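Extracellular ligand-binding receptor (PDB 5ERE) probably acts as a sensory receptor whose leucine-binding-protein-like module holds 2-oxo-4-methylpentanoic acid, while a PAS-like module of the same chain holds cytosine. Local coordinates at residues V67-S72 with I87-I92; V183-G188 with V207-I212; H238-A243 with F255-Y260; H419-S424 with L438-F443. One frame throughout, in Å; residues are numbered along the deposited sequence.

In the fold
From the N terminus, interaction 1 comes first: the chain leaves strand 64-70, runs through helix 72-84 and returns beside it as strand 88-92. Interaction 2 repeats this scheme in the second sheet of the binding-protein module, with helix 190-199 as the connection. Interaction 3 closes a shorter loop between helices 239-248 and 254-271. The contacts follow in series; none nests in or crosses another. Interactions 1, 2 and 3 all reach the same 2-oxo-4-methylpentanoic acid, and F255 of interaction 3 packs on R210 of interaction 2. Interaction 4 lies apart, its centre about 61 Å from that of interaction 1, and joins two antiparallel strands of the sensor domain that holds cytosine.

Interaction 1. Residues V67-S72 with I87-I92; sequences VVSCSS and IFHVAI. With COI (2-oxo-4-methylpentanoic acid), chain B.
V67, V68, S69 and C70 of strand 64-70 pair with H89, V90, A91 and I92 of strand 88-92, the two parallel strands of a beta-alpha-beta crossover through helix 72-84. Backbone bonds are regular: V90 N donates to V67 O at 2.9 Å, and I92 N to S69 O. On the face towards that helix, the H89 ring, with CG anti to the backbone N (chi1 -178°), turns its edge to S69 OG and V67 O. NE2 is hydrogen-bonded to S69 OG at 2.9 Å, CD2 lies 3.2 Å from V67 O, and ND1 is bonded to T105 OG1, so each ring nitrogen has a partner; S69 OG is also bonded to S75 OG. An alanine in place of H89 would probably leave T105 OG1 and S69 OG without their ring-nitrogen partners, S69 OG keeping S75, and open a gap against helix 72-84. V68 CG1 and I92 CG1 meet at 4.0 Å on the other face, under L262 of helix 254-271. The packing thins at the partly exposed I87, where CG2 touches V67 CG2 at 3.8 Å while the longer branch leads away. Past strand 64-70, S72 N donates to O1 of the bound 2-oxo-4-methylpentanoic acid at 2.9 Å.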
# COMPACT_ATOMS: atom_id res chain seq x y z
N VAL A 67 10.15 -27.95 -4.60
CA VAL A 67 10.48 -27.31 -5.88
C VAL A 67 10.29 -25.83 -5.72
O VAL A 67 9.24 -25.39 -5.29
CB VAL A 67 9.59 -27.82 -7.04
CG1 VAL A 67 9.96 -27.10 -8.36
CG2 VAL A 67 9.80 -29.25 -7.21
N VAL A 68 11.34 -25.08 -6.05
CA VAL A 68 11.30 -23.64 -6.06
C VAL A 68 11.30 -23.21 -7.53
O VAL A 68 12.09 -23.73 -8.32
CB VAL A 68 12.50 -23.06 -5.30
CG1 VAL A 68 12.42 -21.57 -5.24
CG2 VAL A 68 12.51 -23.66 -3.86
N SER A 69 10.43 -22.29 -7.89
CA SER A 69 10.45 -21.73 -9.24
C SER A 69 10.51 -20.23 -9.22
O SER A 69 9.80 -19.60 -8.46
CB SER A 69 9.21 -22.19 -10.02
OG SER A 69 8.04 -21.71 -9.40
N CYS A 70 11.36 -19.68 -10.08
CA CYS A 70 11.39 -18.25 -10.33
C CYS A 70 10.48 -17.92 -11.53
O CYS A 70 10.46 -18.66 -12.48
CB CYS A 70 12.81 -17.78 -10.63
SG CYS A 70 12.78 -16.07 -11.24
N SER A 71 9.76 -16.79 -11.41
CA SER A 71 8.98 -16.07 -12.45
C SER A 71 7.50 -16.38 -12.29
O SER A 71 7.12 -17.49 -11.93
CB SER A 71 9.43 -16.39 -13.89
OG SER A 71 8.89 -17.60 -14.35
N SER A 72 6.68 -15.36 -12.48
CA SER A 72 5.22 -15.50 -12.38
C SER A 72 4.67 -16.56 -13.33
O SER A 72 3.75 -17.28 -12.97
CB SER A 72 4.55 -14.15 -12.65
OG SER A 72 5.03 -13.19 -11.72
N ILE A 87 3.97 -32.25 -4.12
CA ILE A 87 5.32 -31.74 -3.90
C ILE A 87 5.25 -30.31 -3.39
O ILE A 87 4.57 -29.46 -3.97
CB ILE A 87 6.16 -31.74 -5.19
CG1 ILE A 87 6.12 -33.10 -5.88
CG2 ILE A 87 7.60 -31.34 -4.87
CD1 ILE A 87 6.79 -34.22 -5.11
N PHE A 88 5.97 -30.03 -2.31
CA PHE A 88 5.95 -28.71 -1.76
C PHE A 88 6.57 -27.71 -2.78
O PHE A 88 7.55 -28.00 -3.50
CB PHE A 88 6.69 -28.67 -0.42
CG PHE A 88 6.74 -27.30 0.18
CD1 PHE A 88 5.58 -26.67 0.58
CD2 PHE A 88 7.94 -26.63 0.31
CE1 PHE A 88 5.62 -25.39 1.12
CE2 PHE A 88 7.99 -25.35 0.84
CZ PHE A 88 6.83 -24.74 1.25
N HIS A 89 5.93 -26.56 -2.88
CA HIS A 89 6.25 -25.60 -3.93
C HIS A 89 6.45 -24.22 -3.34
O HIS A 89 5.62 -23.75 -2.56
CB HIS A 89 5.15 -25.58 -5.00
CG HIS A 89 5.43 -24.63 -6.13
ND1 HIS A 89 4.46 -23.82 -6.68
CD2 HIS A 89 6.58 -24.35 -6.80
CE1 HIS A 89 5.00 -23.08 -7.64
NE2 HIS A 89 6.28 -23.39 -7.74
N VAL A 90 7.55 -23.59 -3.71
CA VAL A 90 7.81 -22.21 -3.32
C VAL A 90 7.97 -21.35 -4.60
O VAL A 90 8.66 -21.74 -5.52
CB VAL A 90 9.07 -22.05 -2.46
CG1 VAL A 90 9.23 -20.61 -2.07
CG2 VAL A 90 8.95 -22.94 -1.20
N ALA A 91 7.30 -20.22 -4.64
CA ALA A 91 7.44 -19.27 -5.77
C ALA A 91 8.23 -18.06 -5.30
O ALA A 91 7.88 -17.41 -4.31
CB ALA A 91 6.11 -18.86 -6.27
N ILE A 92 9.30 -17.77 -6.04
CA ILE A 92 10.09 -16.58 -5.82
C ILE A 92 10.06 -15.77 -7.14
O ILE A 92 9.71 -16.31 -8.20
CB ILE A 92 11.51 -16.95 -5.40
CG1 ILE A 92 12.22 -17.80 -6.46
CG2 ILE A 92 11.46 -17.76 -4.05
CD1 ILE A 92 13.75 -17.90 -6.26
C1 COI B . 7.85 -11.74 -11.62
O1 COI B . 7.30 -12.58 -12.38
O2 COI B . 7.25 -11.19 -10.66
C2 COI B . 9.30 -11.45 -11.83
O3 COI B . 9.87 -10.63 -11.15
C3 COI B . 9.98 -12.27 -12.91
C4 COI B . 11.35 -11.76 -13.15
C5 COI B . 12.16 -12.90 -13.73
C6 COI B . 11.19 -10.58 -14.10

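Interaction 2. Residues V183-G188 with V207-I212; sequences VLISAG and VGTRPI. With COI (2-oxo-4-methylpentanoic acid), chain B.
V183 and V207 form a parallel bridge between strands 181-185 and 205-208, the two strands of a beta-alpha-beta unit. L184 N donates to V207 O at 2.8 Å, with an N-H...O angle of 165°. Beyond this bond the backbones part. I185 is the centre of an inverse gamma turn, and a water takes over the bridging: it donates to L184 O and S186 O and accepts from T209 N at 3.0 Å. The chain after T209 winds into a short 3-10 turn, with I212 N bonded to T209 O. This turn returns P211 and I212 to the 183-188 segment, where P211 O faces A187 CA.

Among the side chains, those of V183 and V207 cross, with V183 CG2 3.8 Å from V207 CB. I185 CD1 reaches T209 CG2 at 4.0 Å, and W142 of helix 137-149 touches both residues. A187 CB rests on P211 CB, while I212 lays its CB near S186 O at 3.6 Å. R210 turns away from the 183-188 segment: its chain bends at chi3 (46°), and the guanidinium meets the ligand edge-on. NH2 donates to O2 of 2-oxo-4-methylpentanoic acid at 2.8 Å, NH1 to the keto O3 at 3.0 Å. P211 CG lies over one guanidinium face, towards its rim. The arginine thus grips carboxylate and keto oxygen together, a pairing suited to a 2-oxo acid, and its positive charge probably offsets the charge of the carboxylate.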
# COMPACT_ATOMS: atom_id res chain seq x y z
N VAL A 183 4.87 3.82 -18.12
CA VAL A 183 5.09 2.71 -17.21
C VAL A 183 5.67 1.48 -17.90
O VAL A 183 5.04 0.86 -18.75
CB VAL A 183 3.77 2.32 -16.53
CG1 VAL A 183 3.88 0.92 -15.83
CG2 VAL A 183 3.40 3.40 -15.55
N LEU A 184 6.88 1.12 -17.49
CA LEU A 184 7.55 -0.06 -18.02
C LEU A 184 7.44 -1.28 -17.11
O LEU A 184 8.05 -1.30 -16.03
CB LEU A 184 9.01 0.27 -18.24
CG LEU A 184 9.17 1.54 -19.08
CD1 LEU A 184 10.62 1.84 -19.14
CD2 LEU A 184 8.57 1.39 -20.50
N ILE A 185 6.71 -2.32 -17.52
CA ILE A 185 6.72 -3.56 -16.75
C ILE A 185 7.89 -4.39 -17.29
O ILE A 185 7.76 -5.24 -18.17
CB ILE A 185 5.37 -4.32 -16.80
CG1 ILE A 185 4.18 -3.38 -16.50
CG2 ILE A 185 5.38 -5.45 -15.78
CD1 ILE A 185 4.33 -2.51 -15.23
N SER A 186 9.05 -4.09 -16.72
CA SER A 186 10.34 -4.50 -17.23
C SER A 186 11.32 -4.78 -16.08
O SER A 186 11.28 -4.15 -15.02
CB SER A 186 10.96 -3.40 -18.12
OG SER A 186 10.05 -2.85 -19.04
N ALA A 187 12.23 -5.70 -16.34
CA ALA A 187 13.41 -5.82 -15.51
C ALA A 187 14.54 -5.03 -16.19
O ALA A 187 14.32 -3.89 -16.63
CB ALA A 187 13.77 -7.31 -15.30
N GLY A 188 15.74 -5.59 -16.29
CA GLY A 188 16.90 -4.82 -16.73
C GLY A 188 16.81 -4.27 -18.16
O GLY A 188 17.49 -3.29 -18.48
N VAL A 207 8.43 5.26 -15.34
CA VAL A 207 7.92 4.67 -14.10
C VAL A 207 8.07 3.16 -14.21
O VAL A 207 7.79 2.57 -15.25
CB VAL A 207 6.44 5.03 -13.86
CG1 VAL A 207 5.92 4.43 -12.56
CG2 VAL A 207 6.23 6.56 -13.89
N GLY A 208 8.52 2.52 -13.13
CA GLY A 208 8.69 1.08 -13.17
C GLY A 208 8.32 0.46 -11.84
O GLY A 208 7.78 1.14 -10.97
N THR A 209 8.60 -0.84 -11.73
CA THR A 209 8.17 -1.66 -10.59
C THR A 209 9.37 -2.47 -10.09
O THR A 209 10.50 -2.33 -10.60
CB THR A 209 6.98 -2.59 -10.98
OG1 THR A 209 7.39 -3.56 -11.94
CG2 THR A 209 5.79 -1.77 -11.56
N ARG A 210 9.13 -3.36 -9.13
CA ARG A 210 10.20 -4.04 -8.38
C ARG A 210 11.38 -4.58 -9.21
O ARG A 210 12.52 -4.32 -8.90
CB ARG A 210 9.55 -5.18 -7.54
CG ARG A 210 10.53 -6.22 -6.95
CD ARG A 210 9.72 -7.43 -6.32
NE ARG A 210 8.69 -7.84 -7.27
CZ ARG A 210 8.85 -8.71 -8.25
NH1 ARG A 210 10.00 -9.34 -8.41
NH2 ARG A 210 7.86 -8.95 -9.11
N PRO A 211 11.11 -5.34 -10.29
CA PRO A 211 12.15 -5.94 -11.14
C PRO A 211 13.12 -4.96 -11.80
O PRO A 211 14.20 -5.38 -12.24
CB PRO A 211 11.33 -6.64 -12.23
CG PRO A 211 10.03 -6.89 -11.59
CD PRO A 211 9.77 -5.67 -10.80
N ILE A 212 12.77 -3.69 -11.88
CA ILE A 212 13.55 -2.75 -12.70
C ILE A 212 14.87 -2.30 -12.03
O ILE A 212 15.75 -1.74 -12.69
CB ILE A 212 12.68 -1.52 -13.06
CG1 ILE A 212 13.15 -0.85 -14.36
CG2 ILE A 212 12.66 -0.52 -11.94
CD1 ILE A 212 12.12 0.10 -14.94
C1 COI B . 7.85 -11.74 -11.62
O1 COI B . 7.30 -12.58 -12.38
O2 COI B . 7.25 -11.19 -10.66
C2 COI B . 9.30 -11.45 -11.83
O3 COI B . 9.87 -10.63 -11.15
C3 COI B . 9.98 -12.27 -12.91
C4 COI B . 11.35 -11.76 -13.15
C5 COI B . 12.16 -12.90 -13.73
C6 COI B . 11.19 -10.58 -14.10
O HOH W 1 9.13 -2.65 -14.01

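Interaction 3. Residues H238-A243 with F255-Y260; sequences HPFMSA and FGVEAY. With COI (2-oxo-4-methylpentanoic acid), chain B.
F240 and Y260 are the centre of a helix-to-helix aromatic contact that packs the start of helix 239-248 against helix 254-271 in the binding-protein module. The axes of the two short helical segments stand 10.8 Å apart at closest approach, with their directions 120° apart, so large side chains bridge the distance. The two side chains slide past each other in opposite directions, with ring planes 31° apart. Each presents a face to the other's CB in a reciprocal CH-pi arrangement: Y260 CB lies 3.7 Å from the centroid of the F240 ring, and F240 CB 4.0 Å from that of Y260. Both residues have CG anti to the backbone N, which carries each CG toward the other helix. The far end of the F240 ring reaches the opposite backbone, with CZ 3.6 Å from G256 O.

H238 completes the aromatic cluster. Its CE1 approaches Y260 CE2 at 3.7 Å, while its ND1 accepts from F240 N at 3.1 Å as the N-cap of helix 239-248, a bond that fixes the ring's rotation. Separately, selenomethionine M241, its chain bent at chi2 and chi3, touches V257 CG2 with CE at 3.7 Å.

Helix 15-32 packs on the cluster: A24 meets F240, A28 meets Y260, and Y260 OH is hydrogen-bonded to E31 OE2. Toward the N-terminal end of helix 254-271, F255 points to the cleft and brings CE1 within 3.4 Å of ligand O3, while E258 reaches G93 N just after strand 88-92.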
# COMPACT_ATOMS: atom_id res chain seq x y z
N HIS A 238 21.81 -5.68 6.35
CA HIS A 238 21.87 -7.11 6.62
C HIS A 238 23.21 -7.68 6.13
O HIS A 238 23.66 -7.31 5.06
CB HIS A 238 20.70 -7.83 5.94
CG HIS A 238 20.52 -9.23 6.42
ND1 HIS A 238 21.26 -10.29 5.93
CD2 HIS A 238 19.69 -9.76 7.35
CE1 HIS A 238 20.90 -11.40 6.55
NE2 HIS A 238 19.94 -11.11 7.41
N PRO A 239 23.84 -8.57 6.92
CA PRO A 239 25.12 -9.19 6.55
C PRO A 239 25.18 -9.91 5.20
O PRO A 239 26.28 -10.10 4.69
CB PRO A 239 25.33 -10.23 7.66
CG PRO A 239 24.62 -9.67 8.81
CD PRO A 239 23.41 -9.03 8.26
N PHE A 240 24.04 -10.33 4.65
CA PHE A 240 23.99 -10.95 3.34
C PHE A 240 24.45 -10.00 2.23
O PHE A 240 25.17 -10.43 1.36
CB PHE A 240 22.57 -11.42 3.02
CG PHE A 240 22.39 -11.86 1.58
CD1 PHE A 240 22.92 -13.05 1.12
CD2 PHE A 240 21.73 -11.05 0.69
CE1 PHE A 240 22.76 -13.44 -0.21
CE2 PHE A 240 21.56 -11.44 -0.62
CZ PHE A 240 22.07 -12.64 -1.06
N MSE A 241 24.02 -8.74 2.28
CA MSE A 241 24.40 -7.72 1.27
C MSE A 241 25.92 -7.71 1.07
O MSE A 241 26.43 -7.91 -0.02
CB MSE A 241 23.99 -6.31 1.69
CG MSE A 241 22.60 -6.15 2.18
SE MSE A 241 21.40 -6.65 0.79
CE MSE A 241 20.47 -7.84 1.99
N SER A 242 26.61 -7.50 2.17
CA SER A 242 28.06 -7.45 2.21
C SER A 242 28.76 -8.75 1.90
O SER A 242 29.78 -8.75 1.21
CB SER A 242 28.51 -6.96 3.59
OG SER A 242 29.91 -6.92 3.65
N ALA A 243 28.27 -9.88 2.44
CA ALA A 243 28.83 -11.18 2.06
C ALA A 243 28.75 -11.44 0.53
O ALA A 243 29.68 -11.96 -0.07
CB ALA A 243 28.12 -12.30 2.80
N PHE A 255 16.10 -10.10 -6.05
CA PHE A 255 15.93 -11.53 -6.23
C PHE A 255 16.93 -12.34 -5.42
O PHE A 255 16.57 -13.38 -4.90
CB PHE A 255 16.06 -11.88 -7.69
CG PHE A 255 15.03 -11.18 -8.54
CD1 PHE A 255 13.79 -11.75 -8.75
CD2 PHE A 255 15.31 -9.94 -9.11
CE1 PHE A 255 12.81 -11.11 -9.53
CE2 PHE A 255 14.33 -9.28 -9.90
CZ PHE A 255 13.09 -9.88 -10.10
N GLY A 256 18.18 -11.89 -5.36
CA GLY A 256 19.16 -12.46 -4.45
C GLY A 256 18.70 -12.42 -3.00
O GLY A 256 18.77 -13.43 -2.29
N VAL A 257 18.25 -11.26 -2.56
CA VAL A 257 17.83 -11.06 -1.17
C VAL A 257 16.69 -12.01 -0.83
O VAL A 257 16.69 -12.69 0.21
CB VAL A 257 17.38 -9.59 -0.92
CG1 VAL A 257 16.69 -9.42 0.46
CG2 VAL A 257 18.54 -8.64 -1.08
N GLU A 258 15.71 -12.07 -1.72
CA GLU A 258 14.59 -12.96 -1.57
C GLU A 258 15.00 -14.43 -1.53
O GLU A 258 14.44 -15.23 -0.78
CB GLU A 258 13.59 -12.77 -2.75
CG GLU A 258 12.37 -13.67 -2.65
CD GLU A 258 11.44 -13.56 -3.90
OE1 GLU A 258 11.96 -13.66 -5.04
OE2 GLU A 258 10.21 -13.40 -3.70
N ALA A 259 15.90 -14.80 -2.42
CA ALA A 259 16.31 -16.17 -2.55
C ALA A 259 17.13 -16.57 -1.30
O ALA A 259 17.00 -17.69 -0.82
CB ALA A 259 17.10 -16.39 -3.80
N TYR A 260 17.91 -15.64 -0.75
CA TYR A 260 18.63 -15.89 0.48
C TYR A 260 17.66 -16.17 1.64
O TYR A 260 17.89 -17.09 2.44
CB TYR A 260 19.56 -14.69 0.84
CG TYR A 260 20.27 -14.86 2.15
CD1 TYR A 260 21.47 -15.55 2.21
CD2 TYR A 260 19.74 -14.34 3.34
CE1 TYR A 260 22.15 -15.74 3.44
CE2 TYR A 260 20.40 -14.52 4.56
CZ TYR A 260 21.60 -15.21 4.60
OH TYR A 260 22.27 -15.37 5.80
C1 COI B . 7.85 -11.74 -11.62
O1 COI B . 7.30 -12.58 -12.38
O2 COI B . 7.25 -11.19 -10.66
C2 COI B . 9.30 -11.45 -11.83
O3 COI B . 9.87 -10.63 -11.15
C3 COI B . 9.98 -12.27 -12.91
C4 COI B . 11.35 -11.76 -13.15
C5 COI B . 12.16 -12.90 -13.73
C6 COI B . 11.19 -10.58 -14.10

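Interaction 4. Residues H419-S424 with L438-F443; sequences HQPVLS and LEHPVF
P421 and H440 meet because H440 CG stands anti to its carbonyl carbon (chi1 -77°) and the ring is turned (chi2 -118°) so that one face receives the proline. P421 CB sits over the centre of that face, 3.8 Å from the centroid, as a CH-pi contact, and CG lies over the same ring, nearest ND1. H440 NE2 is bonded to D344 OD1 of helix 324-357, which holds the ring in place. An alanine here would probably leave D344 OD1 without its mate and open a gap beneath P421. P421 CD touches P441 CD at 4.0 Å. Next to the prolines, V422 and E439 form an antiparallel hydrogen-bonded pair: V422 N donates to E439 O and E439 N to V422 O, each at 2.9 Å. Beyond it L423 CD1 packs on L438 CB at 3.8 Å. H419, which leaves helix 410-418 with positive phi, places its O at the edge of the F443 ring. The E439 carboxylate leads away, OE1 bonded to S452 OG, and the side chain is about 4 Å from bound cytosine. The arrangement is an antiparallel strand pairing of a PAS-like sensor domain, where E439 lines the cytosine pocket.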
# COMPACT_ATOMS: atom_id res chain seq x y z
N HIS A 419 -23.81 31.64 17.40
CA HIS A 419 -24.81 31.27 16.39
C HIS A 419 -24.13 31.10 15.03
O HIS A 419 -24.64 31.52 13.99
CB HIS A 419 -25.95 32.30 16.33
CG HIS A 419 -26.82 32.33 17.56
ND1 HIS A 419 -27.89 33.19 17.69
CD2 HIS A 419 -26.77 31.62 18.71
CE1 HIS A 419 -28.47 33.00 18.87
NE2 HIS A 419 -27.80 32.06 19.51
N GLN A 420 -22.94 30.51 15.06
CA GLN A 420 -22.24 30.08 13.87
C GLN A 420 -21.84 28.62 13.97
O GLN A 420 -21.71 28.10 15.08
CB GLN A 420 -21.00 30.95 13.65
CG GLN A 420 -21.36 32.32 13.10
CD GLN A 420 -20.20 33.26 13.13
OE1 GLN A 420 -19.36 33.21 14.03
NE2 GLN A 420 -20.12 34.11 12.12
N PRO A 421 -21.59 27.96 12.82
CA PRO A 421 -21.21 26.55 12.80
C PRO A 421 -19.99 26.25 13.66
O PRO A 421 -19.14 27.11 13.82
CB PRO A 421 -20.87 26.28 11.34
CG PRO A 421 -21.48 27.40 10.57
CD PRO A 421 -21.52 28.58 11.49
N VAL A 422 -19.91 25.03 14.15
CA VAL A 422 -18.75 24.59 14.94
C VAL A 422 -18.35 23.17 14.54
O VAL A 422 -19.16 22.38 14.02
CB VAL A 422 -19.06 24.66 16.45
CG1 VAL A 422 -19.31 26.10 16.89
CG2 VAL A 422 -20.27 23.77 16.83
N LEU A 423 -17.07 22.87 14.75
CA LEU A 423 -16.56 21.50 14.71
C LEU A 423 -16.02 21.25 16.09
O LEU A 423 -15.21 22.04 16.56
CB LEU A 423 -15.47 21.31 13.63
CG LEU A 423 -14.91 19.88 13.49
CD1 LEU A 423 -16.00 18.91 12.90
CD2 LEU A 423 -13.67 19.82 12.65
N SER A 424 -16.45 20.17 16.75
CA SER A 424 -16.01 19.94 18.13
C SER A 424 -14.58 19.40 18.19
O SER A 424 -14.03 18.89 17.21
CB SER A 424 -16.95 18.96 18.86
OG SER A 424 -16.73 17.63 18.44
N LEU A 438 -19.95 17.86 14.08
CA LEU A 438 -20.05 19.06 13.25
C LEU A 438 -21.47 19.59 13.32
O LEU A 438 -22.42 18.86 12.99
CB LEU A 438 -19.65 18.75 11.80
CG LEU A 438 -19.84 19.83 10.72
CD1 LEU A 438 -19.15 21.11 11.06
CD2 LEU A 438 -19.30 19.30 9.41
N GLU A 439 -21.63 20.83 13.78
CA GLU A 439 -22.97 21.43 13.93
C GLU A 439 -23.15 22.74 13.20
O GLU A 439 -22.26 23.58 13.15
CB GLU A 439 -23.29 21.68 15.40
CG GLU A 439 -23.19 20.44 16.29
CD GLU A 439 -24.43 20.19 17.18
OE1 GLU A 439 -25.48 20.86 17.01
OE2 GLU A 439 -24.36 19.28 18.05
N HIS A 440 -24.33 22.91 12.62
CA HIS A 440 -24.73 24.20 12.07
C HIS A 440 -25.95 24.71 12.83
O HIS A 440 -26.85 23.92 13.17
CB HIS A 440 -25.03 24.12 10.58
CG HIS A 440 -23.81 24.08 9.72
ND1 HIS A 440 -23.51 25.06 8.79
CD2 HIS A 440 -22.79 23.18 9.65
CE1 HIS A 440 -22.38 24.75 8.18
NE2 HIS A 440 -21.93 23.62 8.68
N PRO A 441 -26.00 26.02 13.07
CA PRO A 441 -27.20 26.60 13.66
C PRO A 441 -28.36 26.62 12.69
O PRO A 441 -28.18 26.67 11.46
CB PRO A 441 -26.77 28.03 14.01
CG PRO A 441 -25.73 28.36 12.97
CD PRO A 441 -25.01 27.06 12.71
N VAL A 442 -29.54 26.60 13.27
CA VAL A 442 -30.79 26.67 12.52
C VAL A 442 -31.60 27.88 12.91
O VAL A 442 -31.81 28.14 14.08
CB VAL A 442 -31.65 25.42 12.74
CG1 VAL A 442 -32.95 25.53 11.94
CG2 VAL A 442 -30.88 24.15 12.39
N PHE A 443 -32.13 28.58 11.90
CA PHE A 443 -32.96 29.76 12.12
C PHE A 443 -34.32 29.59 11.45
O PHE A 443 -34.40 29.08 10.33
CB PHE A 443 -32.26 31.03 11.59
CG PHE A 443 -30.84 31.19 12.08
CD1 PHE A 443 -29.80 30.57 11.42
CD2 PHE A 443 -30.57 31.94 13.20
CE1 PHE A 443 -28.51 30.70 11.88
CE2 PHE A 443 -29.29 32.08 13.66
CZ PHE A 443 -28.26 31.46 12.99